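Local coordinates for putative lipoprotein (Bacteroides fragilis, PDB 3QNK) that belongs to the SusD family of outer-membrane lipoproteins and probably takes part in capturing nutrient glycans at the cell surface, at residues Y28-V33 and V84-R89; A206-L211 and A392-N397; I281-M286 and R443-A448; G472-F475 and F481-T484. One frame throughout, in Å; residues are numbered along the deposited sequence.

Interaction 1: Y28-V33 and V84-R89; sequences YSEISV and VRKCNR
One salt bridge carries this contact: Lys86 NZ donates to Glu30 OE2 over 2.8 Å. The ammonium group reaches the carboxylate oxygen on its anti side, 24° out of the carboxylate plane. Both charged groups have second partners, since Lys86 NZ also pairs with Asp26 and the other oxygen of Glu30, OE1, pairs with Lys83. The result is a small network of two acids and two lysines, in which each charge is probably partly balanced by its neighbours. The two side chains arrive very differently. Glu30 is bent at chi2 (-60°), which turns its carboxylate toward the lysine, whereas the Lys86 chain runs straight beyond CG and meets the glutamate at about a right angle. This is a tie between two helical elements of the starch-binding-associated region of a SusD-like protein, whose helices build an alpha-alpha superhelix. Glu30 lies near the C-terminal end of helix 17-29, and Lys86 projects from within helix 76-93. The backbones stay well apart, with Glu30 CA 9.3 Å from Lys86 CA, and it is the long side chains that span the gap. Apolar contact adds little, for Glu30 CG comes no nearer than 4.2 Å to Lys86 CD. Around the bridge, Lys86 packs on Leu27 of helix 17-29, and Glu30 touches Phe118 of helix 101-126.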
loop_
_atom_site.group_PDB
_atom_site.type_symbol
_atom_site.label_atom_id
_atom_site.label_comp_id
_atom_site.label_asym_id
_atom_site.label_seq_id
_atom_site.Cartn_x
_atom_site.Cartn_y
_atom_site.Cartn_z
ATOM N N TYR B 28 14.986 -8.339 -4.996
ATOM C CA TYR B 28 15.909 -7.471 -4.264
ATOM C C TYR B 28 15.297 -6.081 -4.123
ATOM O O TYR B 28 15.441 -5.453 -3.076
ATOM C CB TYR B 28 17.271 -7.371 -4.970
ATOM C CG TYR B 28 18.250 -8.477 -4.639
ATOM C CD1 TYR B 28 18.997 -8.447 -3.458
ATOM C CD2 TYR B 28 18.509 -9.503 -5.549
ATOM C CE1 TYR B 28 19.937 -9.441 -3.169
ATOM C CE2 TYR B 28 19.431 -10.512 -5.263
ATOM C CZ TYR B 28 20.154 -10.471 -4.078
ATOM O OH TYR B 28 21.064 -11.468 -3.793
ATOM N N SER B 29 14.580 -5.615 -5.169
ATOM C CA SER B 29 13.927 -4.300 -5.186
ATOM C C SER B 29 12.808 -4.224 -4.123
ATOM O O SER B 29 12.417 -3.127 -3.716
ATOM C CB SER B 29 13.405 -3.969 -6.586
ATOM O OG SER B 29 11.993 -4.045 -6.697
ATOM N N GLU B 30 12.344 -5.391 -3.636
ATOM C CA GLU B 30 11.327 -5.471 -2.595
ATOM C C GLU B 30 11.913 -5.175 -1.214
ATOM O O GLU B 30 11.150 -5.071 -0.259
ATOM C CB GLU B 30 10.621 -6.833 -2.601
ATOM C CG GLU B 30 9.606 -7.001 -3.721
ATOM C CD GLU B 30 8.432 -6.046 -3.792
ATOM O OE1 GLU B 30 8.081 -5.427 -2.761
ATOM O OE2 GLU B 30 7.842 -5.941 -4.891
ATOM N N ILE B 31 13.244 -5.017 -1.093
ATOM C CA ILE B 31 13.847 -4.657 0.190
ATOM C C ILE B 31 13.439 -3.208 0.472
ATOM O O ILE B 31 13.697 -2.318 -0.357
ATOM C CB ILE B 31 15.390 -4.854 0.223
ATOM C CG1 ILE B 31 15.784 -6.321 0.040
ATOM C CG2 ILE B 31 15.978 -4.278 1.527
ATOM C CD1 ILE B 31 17.246 -6.491 -0.370
ATOM N N SER B 32 12.758 -2.986 1.601
ATOM C CA SER B 32 12.286 -1.645 1.960
ATOM C C SER B 32 13.145 -1.012 3.043
ATOM O O SER B 32 13.589 -1.698 3.977
ATOM C CB SER B 32 10.844 -1.702 2.451
ATOM O OG SER B 32 9.994 -2.245 1.463
ATOM N N VAL B 33 13.358 0.304 2.922
ATOM C CA VAL B 33 14.079 1.120 3.909
ATOM C C VAL B 33 13.147 2.223 4.390
ATOM O O VAL B 33 12.587 2.967 3.572
ATOM C CB VAL B 33 15.404 1.711 3.369
ATOM C CG1 VAL B 33 16.225 2.322 4.505
ATOM C CG2 VAL B 33 16.208 0.659 2.606
ATOM N N VAL B 84 6.768 -12.018 0.163
ATOM C CA VAL B 84 6.899 -13.454 0.403
ATOM C C VAL B 84 6.224 -14.202 -0.747
ATOM O O VAL B 84 6.815 -15.152 -1.253
ATOM C CB VAL B 84 6.358 -13.866 1.790
ATOM C CG1 VAL B 84 6.165 -15.376 1.882
ATOM C CG2 VAL B 84 7.285 -13.382 2.901
ATOM N N ARG B 85 5.036 -13.740 -1.207
ATOM C CA ARG B 85 4.328 -14.383 -2.324
ATOM C C ARG B 85 5.241 -14.467 -3.566
ATOM O O ARG B 85 5.315 -15.531 -4.189
ATOM C CB ARG B 85 3.019 -13.658 -2.644
ATOM C CG ARG B 85 2.159 -14.369 -3.695
ATOM C CD ARG B 85 0.886 -13.608 -4.024
ATOM N NE ARG B 85 -0.004 -14.407 -4.861
ATOM C CZ ARG B 85 -0.126 -14.263 -6.176
ATOM N NH1 ARG B 85 0.578 -13.341 -6.814
ATOM N NH2 ARG B 85 -0.948 -15.046 -6.864
ATOM N N LYS B 86 5.980 -13.372 -3.871
ATOM C CA LYS B 86 6.904 -13.286 -4.997
ATOM C C LYS B 86 8.058 -14.283 -4.849
ATOM O O LYS B 86 8.473 -14.859 -5.850
ATOM C CB LYS B 86 7.429 -11.862 -5.151
ATOM C CG LYS B 86 6.384 -10.842 -5.615
ATOM C CD LYS B 86 7.038 -9.494 -5.884
ATOM C CE LYS B 86 6.081 -8.493 -6.477
ATOM N NZ LYS B 86 6.811 -7.358 -7.097
ATOM N N CYS B 87 8.537 -14.538 -3.610
ATOM C CA CYS B 87 9.599 -15.530 -3.336
ATOM C C CYS B 87 9.092 -16.930 -3.596
ATOM O O CYS B 87 9.763 -17.699 -4.296
ATOM C CB CYS B 87 10.121 -15.421 -1.909
ATOM S SG CYS B 87 10.921 -13.847 -1.520
ATOM N N ASN B 88 7.909 -17.267 -3.015
ATOM C CA ASN B 88 7.258 -18.578 -3.116
ATOM C C ASN B 88 6.971 -18.949 -4.556
ATOM O O ASN B 88 7.057 -20.128 -4.902
ATOM C CB ASN B 88 5.980 -18.609 -2.290
ATOM C CG ASN B 88 6.204 -18.505 -0.806
ATOM O OD1 ASN B 88 7.268 -18.856 -0.281
ATOM N ND2 ASN B 88 5.185 -18.037 -0.093
ATOM N N ARG B 89 6.667 -17.947 -5.399
ATOM C CA ARG B 89 6.447 -18.185 -6.817
ATOM C C ARG B 89 7.729 -18.622 -7.467
ATOM O O ARG B 89 7.721 -19.570 -8.242
ATOM C CB ARG B 89 5.911 -16.936 -7.507
ATOM C CG ARG B 89 5.860 -17.075 -9.026
ATOM C CD ARG B 89 4.624 -17.789 -9.518
ATOM N NE ARG B 89 3.809 -16.870 -10.301
ATOM C CZ ARG B 89 2.540 -16.577 -10.044
ATOM N NH1 ARG B 89 1.919 -17.130 -9.004
ATOM N NH2 ARG B 89 1.885 -15.718 -10.810
#

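Interaction 2: A206-L211 and A392-N397; sequences AEVYKL and AEIYLN
Val208 is the first residue of 206-211 to meet the other helix, and it does so through both methyl groups. Its CG1 lies 3.6 Å from Ile394 CG1, and its CG2 is 3.9 Å from Ile394 CD1, so both methyls of the valine meet the CG1-CD1 arm of the isoleucine. Here the backbones also come closest, with Val208 CA 7.4 Å from Ile394 CA. Tyr185 and Ala186 of helix 181-194 border the same apolar patch, Tyr185 touching Val208 and Ala186 touching Ile394. The arrangement is plain helix-to-helix packing within the alpha-alpha superhelix of this SusD-like protein, with the C-terminal part of helix 198-209 set against the early turns of helix 391-405. No hydrogen bond crosses between the segments; the contact rests on side-chain packing. One residue further on, Tyr209 runs past Ile394 and brings the CE1 corner of its ring over one face of Tyr395. Ile394 holds CG2 anti to its own backbone N, and this methyl reaches Tyr209 CE1 at 3.5 Å while the other branch serves the valine. Tyr209 CE1 also sits 3.7 Å above the ring plane of Tyr395, displaced toward the rim. The two rings are oblique, their planes at 51° and their centroids 5.2 Å apart. Beyond them the phenol of Tyr209 passes the backbone of the second helix, where Tyr209 OH lies 3.6 Å from Tyr395 CA and hydrogen-bonds to Asp398. Tyr395 in turn meets Tyr391 edge-to-face and packs against Met417 and Ile418 of helix 408-420.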
loop_
_atom_site.group_PDB
_atom_site.type_symbol
_atom_site.label_atom_id
_atom_site.label_comp_id
_atom_site.label_asym_id
_atom_site.label_seq_id
_atom_site.Cartn_x
_atom_site.Cartn_y
_atom_site.Cartn_z
ATOM N N ALA B 206 31.500 -17.487 14.096
ATOM C CA ALA B 206 32.777 -18.169 13.796
ATOM C C ALA B 206 32.973 -18.302 12.280
ATOM O O ALA B 206 34.096 -18.181 11.778
ATOM C CB ALA B 206 32.814 -19.538 14.461
ATOM N N GLU B 207 31.853 -18.495 11.555
ATOM C CA GLU B 207 31.860 -18.635 10.113
ATOM C C GLU B 207 32.190 -17.317 9.408
ATOM O O GLU B 207 32.971 -17.319 8.466
ATOM C CB GLU B 207 30.521 -19.196 9.623
ATOM C CG GLU B 207 30.335 -20.661 9.974
ATOM C CD GLU B 207 31.448 -21.600 9.564
ATOM O OE1 GLU B 207 31.974 -21.467 8.433
ATOM O OE2 GLU B 207 31.793 -22.473 10.389
ATOM N N VAL B 208 31.640 -16.201 9.883
ATOM C CA VAL B 208 31.862 -14.876 9.296
ATOM C C VAL B 208 33.330 -14.418 9.512
ATOM O O VAL B 208 33.922 -13.771 8.625
ATOM C CB VAL B 208 30.839 -13.857 9.843
ATOM C CG1 VAL B 208 30.953 -12.514 9.124
ATOM C CG2 VAL B 208 29.429 -14.402 9.717
ATOM N N TYR B 209 33.931 -14.823 10.660
ATOM C CA TYR B 209 35.317 -14.482 10.982
ATOM C C TYR B 209 36.305 -15.074 9.959
ATOM O O TYR B 209 37.408 -14.538 9.771
ATOM C CB TYR B 209 35.685 -14.961 12.392
ATOM C CG TYR B 209 34.949 -14.282 13.532
ATOM C CD1 TYR B 209 34.801 -12.893 13.572
ATOM C CD2 TYR B 209 34.472 -15.017 14.612
ATOM C CE1 TYR B 209 34.162 -12.262 14.644
ATOM C CE2 TYR B 209 33.793 -14.402 15.666
ATOM C CZ TYR B 209 33.649 -13.022 15.686
ATOM O OH TYR B 209 32.998 -12.428 16.746
ATOM N N LYS B 210 35.893 -16.154 9.284
ATOM C CA LYS B 210 36.689 -16.862 8.293
ATOM C C LYS B 210 36.525 -16.292 6.865
ATOM O O LYS B 210 37.325 -16.632 5.981
ATOM C CB LYS B 210 36.285 -18.360 8.283
ATOM C CG LYS B 210 36.529 -19.107 9.589
ATOM C CD LYS B 210 35.963 -20.525 9.533
ATOM C CE LYS B 210 35.741 -21.093 10.919
ATOM N NZ LYS B 210 35.000 -22.385 10.870
ATOM N N LEU B 211 35.514 -15.441 6.640
ATOM C CA LEU B 211 35.167 -14.961 5.303
ATOM C C LEU B 211 35.876 -13.668 4.841
ATOM O O LEU B 211 35.467 -13.074 3.825
ATOM C CB LEU B 211 33.640 -14.803 5.207
ATOM C CG LEU B 211 32.903 -16.132 5.240
ATOM C CD1 LEU B 211 31.432 -15.942 5.429
ATOM C CD2 LEU B 211 33.233 -16.991 4.022
ATOM N N ALA B 392 30.888 -5.234 12.440
ATOM C CA ALA B 392 30.833 -4.873 13.859
ATOM C C ALA B 392 29.800 -5.697 14.649
ATOM O O ALA B 392 30.044 -6.028 15.812
ATOM C CB ALA B 392 30.521 -3.400 14.008
ATOM N N GLU B 393 28.659 -6.047 14.007
ATOM C CA GLU B 393 27.585 -6.805 14.630
ATOM C C GLU B 393 28.005 -8.220 14.996
ATOM O O GLU B 393 27.537 -8.741 16.012
ATOM C CB GLU B 393 26.382 -6.865 13.707
ATOM C CG GLU B 393 25.085 -6.856 14.474
ATOM C CD GLU B 393 23.851 -7.032 13.620
ATOM O OE1 GLU B 393 23.643 -6.217 12.684
ATOM O OE2 GLU B 393 23.087 -7.986 13.903
ATOM N N ILE B 394 28.867 -8.857 14.166
ATOM C CA ILE B 394 29.345 -10.213 14.413
ATOM C C ILE B 394 29.974 -10.250 15.807
ATOM O O ILE B 394 29.577 -11.068 16.626
ATOM C CB ILE B 394 30.312 -10.666 13.288
ATOM C CG1 ILE B 394 29.658 -10.528 11.890
ATOM C CG2 ILE B 394 30.909 -12.055 13.513
ATOM C CD1 ILE B 394 28.306 -11.216 11.682
ATOM N N TYR B 395 30.841 -9.282 16.108
ATOM C CA TYR B 395 31.528 -9.186 17.384
ATOM C C TYR B 395 30.568 -9.017 18.559
ATOM O O TYR B 395 30.723 -9.701 19.581
ATOM C CB TYR B 395 32.516 -8.027 17.352
ATOM C CG TYR B 395 33.678 -8.275 16.421
ATOM C CD1 TYR B 395 34.765 -9.040 16.823
ATOM C CD2 TYR B 395 33.692 -7.741 15.134
ATOM C CE1 TYR B 395 35.835 -9.277 15.971
ATOM C CE2 TYR B 395 34.761 -7.973 14.268
ATOM C CZ TYR B 395 35.831 -8.746 14.693
ATOM O OH TYR B 395 36.914 -8.982 13.887
ATOM N N LEU B 396 29.570 -8.140 18.408
ATOM C CA LEU B 396 28.611 -7.826 19.465
ATOM C C LEU B 396 27.575 -8.942 19.669
ATOM O O LEU B 396 27.244 -9.228 20.812
ATOM C CB LEU B 396 27.946 -6.465 19.199
ATOM C CG LEU B 396 28.873 -5.257 19.440
ATOM C CD1 LEU B 396 28.255 -3.973 18.989
ATOM C CD2 LEU B 396 29.247 -5.134 20.885
ATOM N N ASN B 397 27.137 -9.629 18.593
ATOM C CA ASN B 397 26.249 -10.791 18.692
ATOM C C ASN B 397 26.980 -11.930 19.391
ATOM O O ASN B 397 26.406 -12.609 20.234
ATOM C CB ASN B 397 25.780 -11.244 17.302
ATOM C CG ASN B 397 24.883 -10.262 16.583
ATOM O OD1 ASN B 397 24.463 -9.245 17.126
ATOM N ND2 ASN B 397 24.552 -10.561 15.342
#

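Interaction 3: I281-M286 and R443-A448; sequences IDAFEM and RRIEFA
Ile445 sets both of its branches against Phe284, the longer one also reaching Ala283, and the way its torsions spread those branches explains the contact. CG1 is anti to the carbonyl carbon (chi1 -62°), and a further bend at chi2 swings CD1 across the Phe284 ring. There it forms a CH-pi contact, with CD1 3.8 Å from the ring centroid and only 5° off the normal, so the methyl stands almost exactly over the middle of the face. The other branch, CG2, is anti to the backbone N and comes down on the same side of the ring, out toward the rim, 3.6 Å from Phe284 CE1. A single isoleucine thus covers both the centre of the ring and part of its rim. On that same side of the ring, Ile445 CD1 also lies 3.6 Å from Ala283 O and 3.8 Å from Ala283 CB. The side chains of Phe284 and Ile445 cross at a slant. Arg444 plays a lesser role: its extended chain brings NH1 to 4.4 Å from Ala283 CB, at an oblique angle to the guanidinium plane, while its NE is hydrogen-bonded to Asn45. Helix 317-322 borders the same junction, with Asn322 against Phe284 and Arg318 against Ile445. The whole is a hydrophobic junction between two helix ends: the residues where helix 278-283 passes into loop meet the last turn of helix 432-446, both helices belonging to the SusD-family region of this alpha-alpha superhelical protein.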
loop_
_atom_site.group_PDB
_atom_site.type_symbol
_atom_site.label_atom_id
_atom_site.label_comp_id
_atom_site.label_asym_id
_atom_site.label_seq_id
_atom_site.Cartn_x
_atom_site.Cartn_y
_atom_site.Cartn_z
ATOM N N ILE B 281 23.034 11.049 24.337
ATOM C CA ILE B 281 24.244 11.865 24.371
ATOM C C ILE B 281 25.036 11.517 25.636
ATOM O O ILE B 281 26.261 11.328 25.565
ATOM C CB ILE B 281 23.899 13.385 24.231
ATOM C CG1 ILE B 281 23.870 13.813 22.752
ATOM C CG2 ILE B 281 24.917 14.264 24.950
ATOM C CD1 ILE B 281 22.892 13.222 21.893
ATOM N N ASP B 282 24.322 11.344 26.764
ATOM C CA ASP B 282 24.915 11.004 28.066
ATOM C C ASP B 282 25.628 9.661 28.063
ATOM O O ASP B 282 26.545 9.471 28.865
ATOM C CB ASP B 282 23.826 10.989 29.154
ATOM C CG ASP B 282 23.371 12.369 29.651
ATOM O OD1 ASP B 282 24.064 13.383 29.343
ATOM O OD2 ASP B 282 22.349 12.432 30.380
ATOM N N ALA B 283 25.198 8.725 27.171
ATOM C CA ALA B 283 25.725 7.374 27.065
ATOM C C ALA B 283 27.068 7.297 26.278
ATOM O O ALA B 283 27.772 6.281 26.384
ATOM C CB ALA B 283 24.692 6.481 26.428
ATOM N N PHE B 284 27.441 8.353 25.518
ATOM C CA PHE B 284 28.730 8.397 24.823
ATOM C C PHE B 284 29.822 8.701 25.831
ATOM O O PHE B 284 29.759 9.693 26.548
ATOM C CB PHE B 284 28.749 9.432 23.697
ATOM C CG PHE B 284 27.992 9.026 22.467
ATOM C CD1 PHE B 284 28.604 8.260 21.474
ATOM C CD2 PHE B 284 26.681 9.431 22.278
ATOM C CE1 PHE B 284 27.904 7.890 20.325
ATOM C CE2 PHE B 284 25.981 9.074 21.124
ATOM C CZ PHE B 284 26.588 8.295 20.160
ATOM N N GLU B 285 30.782 7.805 25.928
ATOM C CA GLU B 285 31.895 7.913 26.857
ATOM C C GLU B 285 32.916 8.924 26.416
ATOM O O GLU B 285 32.978 9.276 25.233
ATOM C CB GLU B 285 32.595 6.556 26.968
ATOM C CG GLU B 285 31.811 5.487 27.704
ATOM C CD GLU B 285 32.478 4.136 27.588
ATOM O OE1 GLU B 285 33.602 3.991 28.117
ATOM O OE2 GLU B 285 31.915 3.243 26.910
HETATM N N MSE B 286 33.796 9.311 27.356
HETATM C CA MSE B 286 34.949 10.158 27.077
HETATM C C MSE B 286 35.937 9.329 26.249
HETATM O O MSE B 286 35.869 8.095 26.278
HETATM C CB MSE B 286 35.578 10.644 28.390
HETATM C CG MSE B 286 34.619 11.444 29.233
HETATM SE SE MSE B 286 33.915 12.993 28.297
HETATM C CE MSE B 286 35.438 14.126 28.274
ATOM N N ARG B 443 26.538 -1.987 22.395
ATOM C CA ARG B 443 25.658 -2.243 21.271
ATOM C C ARG B 443 24.838 -0.997 20.929
ATOM O O ARG B 443 24.636 -0.681 19.752
ATOM C CB ARG B 443 24.723 -3.414 21.592
ATOM C CG ARG B 443 24.272 -4.072 20.315
ATOM C CD ARG B 443 23.110 -5.008 20.495
ATOM N NE ARG B 443 22.754 -5.528 19.184
ATOM C CZ ARG B 443 23.232 -6.653 18.670
ATOM N NH1 ARG B 443 24.048 -7.426 19.386
ATOM N NH2 ARG B 443 22.875 -7.033 17.455
ATOM N N ARG B 444 24.370 -0.293 21.964
ATOM C CA ARG B 444 23.553 0.881 21.789
ATOM C C ARG B 444 24.332 1.970 21.050
ATOM O O ARG B 444 23.790 2.566 20.128
ATOM C CB ARG B 444 23.022 1.386 23.139
ATOM C CG ARG B 444 22.124 2.595 22.948
ATOM C CD ARG B 444 21.817 3.282 24.229
ATOM N NE ARG B 444 20.818 4.320 24.011
ATOM C CZ ARG B 444 20.268 5.039 24.976
ATOM N NH1 ARG B 444 20.630 4.856 26.237
ATOM N NH2 ARG B 444 19.366 5.960 24.688
ATOM N N ILE B 445 25.586 2.220 21.437
ATOM C CA ILE B 445 26.423 3.248 20.842
ATOM C C ILE B 445 26.862 2.834 19.436
ATOM O O ILE B 445 26.845 3.652 18.501
ATOM C CB ILE B 445 27.627 3.537 21.759
ATOM C CG1 ILE B 445 27.183 4.067 23.140
ATOM C CG2 ILE B 445 28.655 4.459 21.100
ATOM C CD1 ILE B 445 26.375 5.427 23.141
ATOM N N GLU B 446 27.243 1.566 19.281
ATOM C CA GLU B 446 27.698 1.060 18.004
ATOM C C GLU B 446 26.633 1.136 16.944
ATOM O O GLU B 446 26.907 1.543 15.800
ATOM C CB GLU B 446 28.178 -0.398 18.126
ATOM C CG GLU B 446 28.986 -0.884 16.918
ATOM C CD GLU B 446 30.234 -0.075 16.608
ATOM O OE1 GLU B 446 30.738 0.633 17.506
ATOM O OE2 GLU B 446 30.676 -0.093 15.443
ATOM N N PHE B 447 25.427 0.703 17.314
ATOM C CA PHE B 447 24.347 0.587 16.348
ATOM C C PHE B 447 23.282 1.682 16.462
ATOM O O PHE B 447 22.191 1.500 15.913
ATOM C CB PHE B 447 23.750 -0.835 16.403
ATOM C CG PHE B 447 24.742 -1.780 15.771
ATOM C CD1 PHE B 447 24.950 -1.774 14.392
ATOM C CD2 PHE B 447 25.537 -2.603 16.556
ATOM C CE1 PHE B 447 25.933 -2.571 13.816
ATOM C CE2 PHE B 447 26.503 -3.430 15.973
ATOM C CZ PHE B 447 26.717 -3.384 14.609
ATOM N N ALA B 448 23.631 2.858 17.049
ATOM C CA ALA B 448 22.680 3.962 17.145
ATOM C C ALA B 448 22.272 4.411 15.730
ATOM O O ALA B 448 23.124 4.490 14.853
ATOM C CB ALA B 448 23.285 5.116 17.931
#

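Interaction 4: G472-F475 and F481-T484; sequences GVRF and FKVT
Gly472 and Thr484 face each other as a hydrogen-bonded antiparallel pair, with Gly472 N donating to Thr484 O over 2.9 Å and Thr484 N to Gly472 O over 2.8 Å. Arg474 and Lys482 repeat this two residues on. Between and beyond them, Val473 with Val483 and Phe475 with Phe481 are non-hydrogen-bonded pairs, and CA-H...O contacts such as Val483 CA to Gly472 O supplement the backbone bonding. The segment directions make an angle of 147°, as expected of a twisted antiparallel pair. These are the arms of a beta hairpin, strands 469-475 and 480-488; the second also pairs with the short strand 304-305, completing a three-stranded antiparallel sheet. The sheet face bearing Val473, Phe475, Phe481 and Val483 is apolar. With its CG held between backbone N and carbonyl carbon (chi1 69°), Phe481 turns its ring toward Val473, whose CG1 lies 3.6 Å from Phe481 CD2. Its CB meanwhile stands over the centre of the Phe475 ring, 3.6 Å from the centroid, in a CH-pi contact. His326 stacks with the Phe475 ring. On the opposite face, which also bears Thr484, Arg474 and Lys482 run side by side, Arg474 NH2 3.3 Å from Lys482 CD. Their like charges are close, and Thr484 CG2 packs at 3.5 Å against Arg474 CB.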
loop_
_atom_site.group_PDB
_atom_site.type_symbol
_atom_site.label_atom_id
_atom_site.label_comp_id
_atom_site.label_asym_id
_atom_site.label_seq_id
_atom_site.Cartn_x
_atom_site.Cartn_y
_atom_site.Cartn_z
ATOM N N GLY B 472 16.388 16.783 26.262
ATOM C CA GLY B 472 17.183 17.439 25.229
ATOM C C GLY B 472 17.774 18.728 25.753
ATOM O O GLY B 472 17.767 18.958 26.960
ATOM N N VAL B 473 18.297 19.567 24.876
ATOM C CA VAL B 473 18.844 20.860 25.280
ATOM C C VAL B 473 18.148 21.986 24.488
ATOM O O VAL B 473 17.573 21.747 23.427
ATOM C CB VAL B 473 20.397 20.982 25.232
ATOM C CG1 VAL B 473 21.050 19.971 26.165
ATOM C CG2 VAL B 473 20.949 20.873 23.806
ATOM N N ARG B 474 18.197 23.203 25.035
ATOM C CA ARG B 474 17.648 24.428 24.480
ATOM C C ARG B 474 18.649 25.514 24.778
ATOM O O ARG B 474 19.055 25.639 25.930
ATOM C CB ARG B 474 16.297 24.687 25.144
ATOM C CG ARG B 474 15.604 25.951 24.790
ATOM C CD ARG B 474 14.312 26.024 25.587
ATOM N NE ARG B 474 14.438 26.946 26.718
ATOM C CZ ARG B 474 13.834 26.802 27.892
ATOM N NH1 ARG B 474 13.035 25.764 28.116
ATOM N NH2 ARG B 474 14.010 27.699 28.846
ATOM N N PHE B 475 19.092 26.262 23.760
ATOM C CA PHE B 475 20.075 27.333 23.952
ATOM C C PHE B 475 19.399 28.665 24.253
ATOM O O PHE B 475 18.431 29.077 23.603
ATOM C CB PHE B 475 21.039 27.449 22.775
ATOM C CG PHE B 475 22.135 26.402 22.891
ATOM C CD1 PHE B 475 21.867 25.051 22.640
ATOM C CD2 PHE B 475 23.432 26.763 23.251
ATOM C CE1 PHE B 475 22.860 24.085 22.790
ATOM C CE2 PHE B 475 24.424 25.789 23.394
ATOM C CZ PHE B 475 24.126 24.461 23.177
ATOM N N PHE B 481 22.931 26.899 27.480
ATOM C CA PHE B 481 21.762 26.050 27.332
ATOM C C PHE B 481 21.218 25.578 28.676
ATOM O O PHE B 481 21.909 25.638 29.695
ATOM C CB PHE B 481 22.112 24.827 26.457
ATOM C CG PHE B 481 23.062 23.848 27.095
ATOM C CD1 PHE B 481 24.438 24.022 26.995
ATOM C CD2 PHE B 481 22.584 22.751 27.800
ATOM C CE1 PHE B 481 25.323 23.131 27.629
ATOM C CE2 PHE B 481 23.466 21.858 28.424
ATOM C CZ PHE B 481 24.828 22.049 28.330
ATOM N N LYS B 482 19.951 25.113 28.637
ATOM C CA LYS B 482 19.149 24.490 29.692
ATOM C C LYS B 482 18.784 23.075 29.203
ATOM O O LYS B 482 18.660 22.873 27.987
ATOM C CB LYS B 482 17.866 25.314 29.969
ATOM C CG LYS B 482 18.033 26.623 30.754
ATOM C CD LYS B 482 16.739 27.431 30.646
ATOM C CE LYS B 482 16.611 28.630 31.562
ATOM N NZ LYS B 482 15.270 28.682 32.221
ATOM N N VAL B 483 18.597 22.103 30.136
ATOM C CA VAL B 483 18.154 20.738 29.792
ATOM C C VAL B 483 16.632 20.760 29.803
ATOM O O VAL B 483 16.029 21.313 30.714
ATOM C CB VAL B 483 18.762 19.631 30.707
ATOM C CG1 VAL B 483 18.255 18.238 30.322
ATOM C CG2 VAL B 483 20.294 19.689 30.668
ATOM N N THR B 484 16.011 20.214 28.775
ATOM C CA THR B 484 14.545 20.202 28.607
ATOM C C THR B 484 13.949 18.810 28.607
ATOM O O THR B 484 14.666 17.862 28.290
ATOM C CB THR B 484 14.211 20.835 27.225
ATOM O OG1 THR B 484 14.815 20.056 26.166
ATOM C CG2 THR B 484 14.648 22.290 27.137
#

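How the interactions relate
From the N terminus, interaction 1 closes the first loop, bringing helix 76-93 back to the region of helix 17-29, and is complete before the others begin. Interaction 2 brings helix 391-405 back to helix 198-209, and interaction 3 brings helix 432-446 back to helix 278-283; the two cross, since 281-286 falls between the segments of interaction 2 and 443-448 follows them. They also touch, through a probable hydrogen bond from Arg443 to Asn397 and through Phe447 packed against Glu393 and Leu396. Interaction 4 follows as a local hairpin, its centre about 20 Å from that of interaction 3 and about 44 Å from that of interaction 1, on the opposite side of the chain's centre from the latter.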